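Local coordinates for protein MIPZ (Caulobacter crescentus, PDB 2XJ9) that probably hydrolyses ATP and inhibits cell division to position the division plane, forming a gradient through localized dimerization and nucleoid binding, at residues A[35-47]-A[69-83]. The protein carries 1 engineered substitution. Numbering follows the deposited sequence.
Sequences KVAVIDLALRQRT and PLALNLSDNDVALAE. Engineered in segment 35-47: Ala42 (natural residue Asp). With AGS (phosphothiophosphoric acid-adenylate ester), chain D.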
ATOM      1  N   LYS A  35      -8.236 -26.080   9.803  1.00 52.53           N
ATOM      2  CA  LYS A  35      -7.413 -26.553   8.705  1.00 56.83           C
ATOM      3  C   LYS A  35      -7.559 -25.569   7.566  1.00 60.89           C
ATOM      4  O   LYS A  35      -8.552 -25.608   6.836  1.00 50.73           O
ATOM      5  CB  LYS A  35      -7.887 -27.935   8.259  1.00 65.80           C
ATOM      6  CG  LYS A  35      -6.769 -28.889   7.835  1.00 83.36           C
ATOM      7  CD  LYS A  35      -7.339 -30.223   7.357  1.00 79.54           C
ATOM      8  CE  LYS A  35      -8.301 -30.821   8.379  1.00 84.57           C
ATOM      9  NZ  LYS A  35      -9.292 -31.753   7.746  1.00 85.82           N
ATOM     10  N   VAL A  36      -6.573 -24.686   7.417  1.00 56.42           N
ATOM     11  CA  VAL A  36      -6.722 -23.537   6.526  1.00 47.16           C
ATOM     12  C   VAL A  36      -6.120 -23.737   5.147  1.00 44.06           C
ATOM     13  O   VAL A  36      -5.130 -24.455   4.983  1.00 43.20           O
ATOM     14  CB  VAL A  36      -6.104 -22.254   7.124  1.00 43.46           C
ATOM     15  CG1 VAL A  36      -6.455 -21.065   6.244  1.00 46.01           C
ATOM     16  CG2 VAL A  36      -6.596 -22.028   8.539  1.00 41.01           C
ATOM     17  N   ALA A  37      -6.735 -23.090   4.162  1.00 38.83           N
ATOM     18  CA  ALA A  37      -6.135 -22.935   2.843  1.00 38.67           C
ATOM     19  C   ALA A  37      -5.865 -21.452   2.570  1.00 43.40           C
ATOM     20  O   ALA A  37      -6.704 -20.587   2.841  1.00 40.45           O
ATOM     21  CB  ALA A  37      -7.039 -23.495   1.793  1.00 39.31           C
ATOM     22  N   VAL A  38      -4.688 -21.155   2.038  1.00 40.89           N
ATOM     23  CA  VAL A  38      -4.317 -19.776   1.765  1.00 38.12           C
ATOM     24  C   VAL A  38      -4.186 -19.595   0.280  1.00 40.63           C
ATOM     25  O   VAL A  38      -3.390 -20.288  -0.364  1.00 34.74           O
ATOM     26  CB  VAL A  38      -2.961 -19.392   2.412  1.00 36.51           C
ATOM     27  CG1 VAL A  38      -2.537 -18.023   1.975  1.00 38.50           C
ATOM     28  CG2 VAL A  38      -3.044 -19.422   3.920  1.00 39.60           C
ATOM     29  N   ILE A  39      -4.961 -18.656  -0.251  1.00 32.59           N
ATOM     30  CA  ILE A  39      -4.896 -18.302  -1.654  1.00 29.61           C
ATOM     31  C   ILE A  39      -4.516 -16.847  -1.785  1.00 38.42           C
ATOM     32  O   ILE A  39      -5.206 -15.985  -1.241  1.00 41.08           O
ATOM     33  CB  ILE A  39      -6.260 -18.454  -2.318  1.00 38.70           C
ATOM     34  CG1 ILE A  39      -6.776 -19.880  -2.155  1.00 35.04           C
ATOM     35  CG2 ILE A  39      -6.188 -18.045  -3.784  1.00 37.77           C
ATOM     36  CD1 ILE A  39      -8.074 -20.102  -2.841  1.00 37.82           C
ATOM     37  N   ASP A  40      -3.431 -16.576  -2.515  1.00 42.36           N
ATOM     38  CA  ASP A  40      -2.898 -15.223  -2.703  1.00 29.24           C
ATOM     39  C   ASP A  40      -3.132 -14.775  -4.128  1.00 34.94           C
ATOM     40  O   ASP A  40      -2.539 -15.329  -5.047  1.00 42.00           O
ATOM     41  CB  ASP A  40      -1.391 -15.205  -2.405  1.00 36.11           C
ATOM     42  CG  ASP A  40      -0.777 -13.781  -2.427  1.00 49.39           C
ATOM     43  OD1 ASP A  40       0.303 -13.599  -1.810  1.00 46.84           O
ATOM     44  OD2 ASP A  40      -1.354 -12.848  -3.049  1.00 36.92           O
ATOM     45  N   LEU A  41      -3.984 -13.773  -4.309  1.00 33.62           N
ATOM     46  CA  LEU A  41      -4.283 -13.232  -5.628  1.00 31.15           C
ATOM     47  C   LEU A  41      -3.472 -11.991  -6.007  1.00 41.20           C
ATOM     48  O   LEU A  41      -3.761 -11.359  -7.028  1.00 46.96           O
ATOM     49  CB  LEU A  41      -5.753 -12.867  -5.721  1.00 32.84           C
ATOM     50  CG  LEU A  41      -6.756 -13.914  -5.289  1.00 34.09           C
ATOM     51  CD1 LEU A  41      -8.109 -13.498  -5.790  1.00 35.36           C
ATOM     52  CD2 LEU A  41      -6.354 -15.252  -5.835  1.00 35.32           C
ATOM     53  N   ALA A  42      -2.492 -11.610  -5.187  1.00 38.35           N
ATOM     54  CA  ALA A  42      -1.514 -10.617  -5.614  1.00 36.57           C
ATOM     55  C   ALA A  42      -0.446 -11.365  -6.424  1.00 39.33           C
ATOM     56  O   ALA A  42       0.545 -11.852  -5.878  1.00 35.69           O
ATOM     57  CB  ALA A  42      -0.911  -9.907  -4.424  1.00 40.99           C
ATOM     58  N   LEU A  43      -0.670 -11.470  -7.729  1.00 31.59           N
ATOM     59  CA  LEU A  43       0.038 -12.455  -8.513  1.00 28.40           C
ATOM     60  C   LEU A  43       1.512 -12.183  -8.568  1.00 39.16           C
ATOM     61  O   LEU A  43       2.303 -13.118  -8.489  1.00 40.38           O
ATOM     62  CB  LEU A  43      -0.551 -12.566  -9.912  1.00 38.49           C
ATOM     63  CG  LEU A  43      -1.918 -13.250  -9.898  1.00 35.70           C
ATOM     64  CD1 LEU A  43      -2.620 -13.166 -11.237  1.00 34.40           C
ATOM     65  CD2 LEU A  43      -1.761 -14.668  -9.460  1.00 29.48           C
ATOM     66  N   ARG A  44       1.890 -10.907  -8.685  1.00 44.61           N
ATOM     67  CA  ARG A  44       3.310 -10.521  -8.671  1.00 36.18           C
ATOM     68  C   ARG A  44       3.912 -10.456  -7.253  1.00 36.72           C
ATOM     69  O   ARG A  44       4.885 -11.167  -6.955  1.00 37.00           O
ATOM     70  CB  ARG A  44       3.548  -9.213  -9.433  1.00 35.81           C
ATOM     71  CG  ARG A  44       2.743  -9.106 -10.700  1.00 36.24           C
ATOM     72  CD  ARG A  44       3.542  -8.686 -11.914  1.00 46.19           C
ATOM     73  NE  ARG A  44       4.554  -7.717 -11.641  1.00 47.15           N
ATOM     74  CZ  ARG A  44       5.786  -7.592 -12.126  1.00 45.63           C
ATOM     75  NH1 ARG A  44       6.345  -8.417 -12.998  1.00 51.17           N
ATOM     76  NH2 ARG A  44       6.480  -6.567 -11.664  1.00 49.98           N
ATOM     77  N   GLN A  45       3.346  -9.615  -6.384  1.00 36.01           N
ATOM     78  CA  GLN A  45       3.905  -9.446  -5.038  1.00 32.41           C
ATOM     79  C   GLN A  45       3.889 -10.734  -4.246  1.00 37.38           C
ATOM     80  O   GLN A  45       4.920 -11.141  -3.716  1.00 41.62           O
ATOM     81  CB  GLN A  45       3.147  -8.410  -4.242  1.00 33.57           C
ATOM     82  CG  GLN A  45       3.190  -7.031  -4.787  1.00 44.98           C
ATOM     83  CD  GLN A  45       2.809  -6.033  -3.732  1.00 46.05           C
ATOM     84  OE1 GLN A  45       2.336  -4.937  -4.042  1.00 56.14           O
ATOM     85  NE2 GLN A  45       3.007  -6.407  -2.467  1.00 28.57           N
ATOM     86  N   ARG A  46       2.704 -11.339  -4.141  1.00 31.51           N
ATOM     87  CA  ARG A  46       2.555 -12.647  -3.548  1.00 31.03           C
ATOM     88  C   ARG A  46       3.056 -12.665  -2.124  1.00 34.22           C
ATOM     89  O   ARG A  46       3.755 -13.604  -1.724  1.00 28.98           O
ATOM     90  CB  ARG A  46       3.316 -13.668  -4.372  1.00 25.25           C
ATOM     91  CG  ARG A  46       2.694 -13.909  -5.708  1.00 35.55           C
ATOM     92  CD  ARG A  46       3.617 -14.696  -6.602  1.00 46.59           C
ATOM     93  NE  ARG A  46       4.267 -15.811  -5.911  1.00 54.87           N
ATOM     94  CZ  ARG A  46       3.641 -16.923  -5.528  1.00 54.86           C
ATOM     95  NH1 ARG A  46       2.333 -17.061  -5.744  1.00 40.65           N
ATOM     96  NH2 ARG A  46       4.321 -17.886  -4.913  1.00 41.28           N
ATOM     97  N   THR A  47       2.688 -11.638  -1.357  1.00 31.39           N
ATOM     98  CA  THR A  47       3.152 -11.510   0.034  1.00 32.33           C
ATOM     99  C   THR A  47       2.760 -12.691   0.957  1.00 35.61           C
ATOM    100  O   THR A  47       3.602 -13.225   1.694  1.00 30.96           O
ATOM    101  CB  THR A  47       2.678 -10.186   0.676  1.00 29.86           C
ATOM    102  OG1 THR A  47       2.909  -9.082  -0.216  1.00 31.25           O
ATOM    103  CG2 THR A  47       3.380  -9.949   2.005  1.00 20.57           C
ATOM    104  N   PRO A  69      -0.421 -23.842   6.689  1.00 36.19           N
ATOM    105  CA  PRO A  69      -1.716 -23.878   6.019  1.00 36.57           C
ATOM    106  C   PRO A  69      -1.580 -24.720   4.773  1.00 38.72           C
ATOM    107  O   PRO A  69      -0.559 -25.374   4.605  1.00 42.14           O
ATOM    108  CB  PRO A  69      -1.963 -22.411   5.626  1.00 33.55           C
ATOM    109  CG  PRO A  69      -0.716 -21.681   5.872  1.00 32.08           C
ATOM    110  CD  PRO A  69       0.355 -22.663   6.286  1.00 40.62           C
ATOM    111  N   LEU A  70      -2.591 -24.712   3.917  1.00 41.46           N
ATOM    112  CA  LEU A  70      -2.471 -25.348   2.624  1.00 41.52           C
ATOM    113  C   LEU A  70      -2.367 -24.260   1.566  1.00 39.96           C
ATOM    114  O   LEU A  70      -3.373 -23.856   0.994  1.00 42.60           O
ATOM    115  CB  LEU A  70      -3.668 -26.252   2.347  1.00 41.59           C
ATOM    116  CG  LEU A  70      -3.499 -27.209   1.152  1.00 42.62           C
ATOM    117  CD1 LEU A  70      -4.613 -27.053   0.125  1.00 33.08           C
ATOM    118  CD2 LEU A  70      -2.141 -27.019   0.483  1.00 53.22           C
ATOM    119  N   ALA A  71      -1.147 -23.781   1.322  1.00 44.59           N
ATOM    120  CA  ALA A  71      -0.885 -22.726   0.338  1.00 43.97           C
ATOM    121  C   ALA A  71      -1.174 -23.182  -1.102  1.00 47.29           C
ATOM    122  O   ALA A  71      -0.726 -24.249  -1.532  1.00 48.56           O
ATOM    123  CB  ALA A  71       0.539 -22.253   0.467  1.00 28.81           C
ATOM    124  N   LEU A  72      -1.910 -22.357  -1.844  1.00 36.27           N
ATOM    125  CA  LEU A  72      -2.398 -22.743  -3.165  1.00 33.14           C
ATOM    126  C   LEU A  72      -2.075 -21.723  -4.253  1.00 43.73           C
ATOM    127  O   LEU A  72      -2.480 -20.563  -4.189  1.00 47.26           O
ATOM    128  CB  LEU A  72      -3.909 -22.965  -3.117  1.00 37.40           C
ATOM    129  CG  LEU A  72      -4.476 -24.389  -3.193  1.00 41.39           C
ATOM    130  CD1 LEU A  72      -3.563 -25.435  -2.609  1.00 40.43           C
ATOM    131  CD2 LEU A  72      -5.815 -24.442  -2.506  1.00 37.14           C
ATOM    132  N   ASN A  73      -1.358 -22.166  -5.273  1.00 42.95           N
ATOM    133  CA  ASN A  73      -1.017 -21.287  -6.372  1.00 42.91           C
ATOM    134  C   ASN A  73      -1.944 -21.530  -7.531  1.00 47.64           C
ATOM    135  O   ASN A  73      -2.459 -22.622  -7.687  1.00 61.61           O
ATOM    136  CB  ASN A  73       0.418 -21.541  -6.819  1.00 48.92           C
ATOM    137  CG  ASN A  73       1.418 -21.329  -5.709  1.00 52.04           C
ATOM    138  OD1 ASN A  73       1.435 -20.281  -5.059  1.00 51.46           O
ATOM    139  ND2 ASN A  73       2.251 -22.332  -5.471  1.00 34.44           N
ATOM    140  N   LEU A  74      -2.156 -20.516  -8.351  1.00 48.88           N
ATOM    141  CA  LEU A  74      -2.944 -20.696  -9.553  1.00 45.39           C
ATOM    142  C   LEU A  74      -2.104 -21.334 -10.685  1.00 61.37           C
ATOM    143  O   LEU A  74      -2.634 -22.113 -11.481  1.00 57.28           O
ATOM    144  CB  LEU A  74      -3.579 -19.373  -9.983  1.00 38.98           C
ATOM    145  CG  LEU A  74      -3.896 -18.422  -8.821  1.00 50.38           C
ATOM    146  CD1 LEU A  74      -4.975 -17.399  -9.180  1.00 44.72           C
ATOM    147  CD2 LEU A  74      -4.301 -19.196  -7.598  1.00 45.82           C
ATOM    148  N   SER A  75      -0.801 -21.019 -10.739  1.00 60.76           N
ATOM    149  CA  SER A  75       0.113 -21.589 -11.741  1.00 48.84           C
ATOM    150  C   SER A  75       1.261 -22.329 -11.100  1.00 55.20           C
ATOM    151  O   SER A  75       1.235 -22.619  -9.912  1.00 55.41           O
ATOM    152  CB  SER A  75       0.720 -20.505 -12.612  1.00 38.37           C
ATOM    153  OG  SER A  75      -0.278 -19.737 -13.227  1.00 48.19           O
ATOM    154  N   ASP A  76       2.274 -22.630 -11.909  1.00 66.80           N
ATOM    155  CA  ASP A  76       3.546 -23.143 -11.412  1.00 64.59           C
ATOM    156  C   ASP A  76       4.441 -21.936 -11.340  1.00 64.27           C
ATOM    157  O   ASP A  76       5.570 -22.004 -10.853  1.00 64.32           O
ATOM    158  CB  ASP A  76       4.132 -24.167 -12.379  1.00 76.35           C
ATOM    159  CG  ASP A  76       3.060 -25.044 -13.028  1.00 96.76           C
ATOM    160  OD1 ASP A  76       2.698 -24.762 -14.193  1.00 90.43           O
ATOM    161  OD2 ASP A  76       2.575 -26.002 -12.375  1.00 85.24           O
ATOM    162  N   ASN A  77       3.898 -20.827 -11.839  1.00 59.58           N
ATOM    163  CA  ASN A  77       4.549 -19.528 -11.830  1.00 54.66           C
ATOM    164  C   ASN A  77       3.512 -18.415 -12.011  1.00 60.58           C
ATOM    165  O   ASN A  77       3.065 -18.148 -13.135  1.00 56.00           O
ATOM    166  CB  ASN A  77       5.597 -19.470 -12.940  1.00 55.26           C
ATOM    167  CG  ASN A  77       6.331 -18.150 -12.985  1.00 52.97           C
ATOM    168  OD1 ASN A  77       5.723 -17.086 -12.898  1.00 57.61           O
ATOM    169  ND2 ASN A  77       7.651 -18.210 -13.116  1.00 45.26           N
ATOM    170  N   ASP A  78       3.137 -17.761 -10.907  1.00 58.78           N
ATOM    171  CA  ASP A  78       2.046 -16.777 -10.926  1.00 48.34           C
ATOM    172  C   ASP A  78       2.523 -15.411 -11.385  1.00 50.54           C
ATOM    173  O   ASP A  78       1.752 -14.636 -11.974  1.00 43.65           O
ATOM    174  CB  ASP A  78       1.386 -16.650  -9.549  1.00 48.05           C
ATOM    175  CG  ASP A  78       1.013 -17.997  -8.944  1.00 64.68           C
ATOM    176  OD1 ASP A  78      -0.130 -18.127  -8.435  1.00 57.50           O
ATOM    177  OD2 ASP A  78       1.871 -18.914  -8.963  1.00 64.49           O
ATOM    178  N   VAL A  79       3.788 -15.109 -11.094  1.00 46.29           N
ATOM    179  CA  VAL A  79       4.371 -13.867 -11.559  1.00 46.30           C
ATOM    180  C   VAL A  79       4.183 -13.831 -13.065  1.00 43.75           C
ATOM    181  O   VAL A  79       3.822 -12.799 -13.631  1.00 43.90           O
ATOM    182  CB  VAL A  79       5.859 -13.759 -11.191  1.00 48.03           C
ATOM    183  CG1 VAL A  79       6.511 -12.623 -11.950  1.00 43.37           C
ATOM    184  CG2 VAL A  79       6.024 -13.559  -9.693  1.00 36.28           C
ATOM    185  N   ALA A  80       4.406 -14.986 -13.693  1.00 50.86           N
ATOM    186  CA  ALA A  80       4.233 -15.181 -15.140  1.00 48.97           C
ATOM    187  C   ALA A  80       2.771 -15.086 -15.527  1.00 47.12           C
ATOM    188  O   ALA A  80       2.425 -14.363 -16.455  1.00 42.31           O
ATOM    189  CB  ALA A  80       4.784 -16.528 -15.552  1.00 41.09           C
ATOM    190  N   LEU A  81       1.924 -15.822 -14.803  1.00 37.08           N
ATOM    191  CA  LEU A  81       0.478 -15.756 -14.996  1.00 40.59           C
ATOM    192  C   LEU A  81      -0.096 -14.335 -14.933  1.00 43.47           C
ATOM    193  O   LEU A  81      -1.129 -14.042 -15.537  1.00 37.78           O
ATOM    194  CB  LEU A  81      -0.240 -16.648 -13.979  1.00 37.41           C
ATOM    195  CG  LEU A  81      -1.763 -16.599 -14.100  1.00 37.16           C
ATOM    196  CD1 LEU A  81      -2.182 -16.766 -15.545  1.00 43.96           C
ATOM    197  CD2 LEU A  81      -2.405 -17.651 -13.246  1.00 46.33           C
ATOM    198  N   ALA A  82       0.573 -13.456 -14.194  1.00 46.42           N
ATOM    199  CA  ALA A  82       0.103 -12.084 -14.062  1.00 42.42           C
ATOM    200  C   ALA A  82       0.031 -11.419 -15.425  1.00 45.36           C
ATOM    201  O   ALA A  82      -0.746 -10.486 -15.627  1.00 46.51           O
ATOM    202  CB  ALA A  82       1.001 -11.311 -13.144  1.00 46.98           C
ATOM    203  N   GLU A  83       0.834 -11.931 -16.358  1.00 48.57           N
ATOM    204  CA  GLU A  83       0.933 -11.392 -17.717  1.00 49.34           C
ATOM    205  C   GLU A  83      -0.107 -11.926 -18.715  1.00 56.56           C
ATOM    206  O   GLU A  83      -0.482 -11.217 -19.642  1.00 61.12           O
ATOM    207  CB  GLU A  83       2.329 -11.648 -18.280  1.00 48.65           C
ATOM    208  CG  GLU A  83       3.457 -11.288 -17.334  1.00 64.93           C
ATOM    209  CD  GLU A  83       3.419  -9.827 -16.901  1.00 85.19           C
ATOM    210  OE1 GLU A  83       3.457  -8.946 -17.794  1.00 79.42           O
ATOM    211  OE2 GLU A  83       3.353  -9.563 -15.669  1.00 67.96           O
TER
HETATM  212  PG  AGS D1272      -0.567  -4.139  -0.873  1.00 39.18           P
HETATM  213  S1G AGS D1272      -1.463  -3.197  -1.676  1.00 21.85           S
HETATM  214  O2G AGS D1272       0.914  -4.036  -1.168  1.00 23.85           O
HETATM  215  O3G AGS D1272      -0.992  -5.591  -0.826  1.00 32.58           O
HETATM  216  PB  AGS D1272      -1.218  -4.598   1.887  1.00 20.83           P
HETATM  217  O1B AGS D1272      -2.640  -4.150   2.142  1.00 20.98           O
HETATM  218  O2B AGS D1272      -0.806  -6.021   1.605  1.00 20.27           O
HETATM  219  O3B AGS D1272      -0.701  -3.663   0.671  1.00 27.16           O
HETATM  220  PA  AGS D1272       0.652  -4.866   4.017  1.00 21.73           P
HETATM  221  O1A AGS D1272      -0.058  -5.965   4.779  1.00 25.24           O
HETATM  222  O2A AGS D1272       1.843  -5.201   3.196  1.00 16.91           O
HETATM  223  O3A AGS D1272      -0.381  -4.048   3.130  1.00 22.25           O
HETATM  224  O5' AGS D1272       1.039  -3.692   5.034  1.00 24.87           O
HETATM  225  C5' AGS D1272       1.688  -2.530   4.546  1.00 23.47           C
HETATM  226  C4' AGS D1272       3.017  -2.313   5.286  1.00 24.45           C
HETATM  227  O4' AGS D1272       2.667  -2.108   6.630  1.00 28.71           O
HETATM  228  C3' AGS D1272       3.956  -3.506   5.321  1.00 21.46           C
HETATM  229  O3' AGS D1272       5.290  -3.032   5.375  1.00 22.40           O
HETATM  230  C2' AGS D1272       3.708  -4.228   6.628  1.00 23.15           C
HETATM  231  O2' AGS D1272       4.929  -4.858   7.041  1.00 22.36           O
HETATM  232  C1' AGS D1272       3.268  -3.068   7.497  1.00 24.68           C
HETATM  233  N9  AGS D1272       2.192  -3.237   8.499  1.00 30.78           N
HETATM  234  C8  AGS D1272       0.881  -3.452   8.239  1.00 34.78           C
HETATM  235  N7  AGS D1272       0.150  -3.498   9.389  1.00 36.68           N
HETATM  236  C5  AGS D1272       1.017  -3.282  10.395  1.00 28.44           C
HETATM  237  C6  AGS D1272       0.920  -3.194  11.844  1.00 26.56           C
HETATM  238  N6  AGS D1272      -0.276  -3.356  12.443  1.00 33.91           N
HETATM  239  N1  AGS D1272       2.059  -2.945  12.525  1.00 28.28           N
HETATM  240  C2  AGS D1272       3.257  -2.791  11.939  1.00 23.59           C
HETATM  241  N3  AGS D1272       3.425  -2.860  10.621  1.00 22.28           N
HETATM  242  C4  AGS D1272       2.356  -3.094   9.818  1.00 29.75           C
HETATM  243  O   HOH W   1      -1.310 -18.658  -2.831  1.00 31.90           O
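A beta-alpha-beta unit at the edge of the parallel sheet of this P-loop ATPase brings strand 70-72 alongside strand 36-40, which passes at its C-terminal end into the loop leading to Thr47 of the magnesium site. The strands run parallel, 24° apart. Leu70 N donates to Val36 O at 2.8 Å, Val38 N to Leu70 O at 3.2 Å, and Leu72 N to Val38 O at 2.9 Å. Pairing then gives way to a bridging water, which accepts from Asp40 N and donates to Leu72 O. Val38 sets CG2 against Pro69 CB at 3.6 Å, and both residues touch Phe52 of the connecting helix 47-62, whereas Ala37 and Leu72 rest on Ala100 of helix 86-103.

Past the strands, Leu43 points toward the short helix 78-81 and the residue after it: its CD2 lies 3.7 Å from Asp78 CB and its CB 3.8 Å from Ala82 CB. Asp78 OD1 accepts from Leu74 N on its syn side, 3.1 Å away and tilted 27° out of the carboxylate plane, tethering the turn before the helix. Arg46 bends at chi3 and crosses Asp78; NH1 reaches Asn73 OD1 at the guanidinium edge in a weak 3.4 Å bond, and the carboxylate, well out of that plane, gives a long, purely electrostatic salt bridge. Glu53 is the stronger partner of Arg46. Arg44 lays CG against Ala82 CB and sends its guanidinium to Glu12 of the second subunit.

The chemistry implies a nucleotide-site loop backed by apolar contacts, with its arginine charges committed chiefly elsewhere: one to the connecting helix, the other across the dimer.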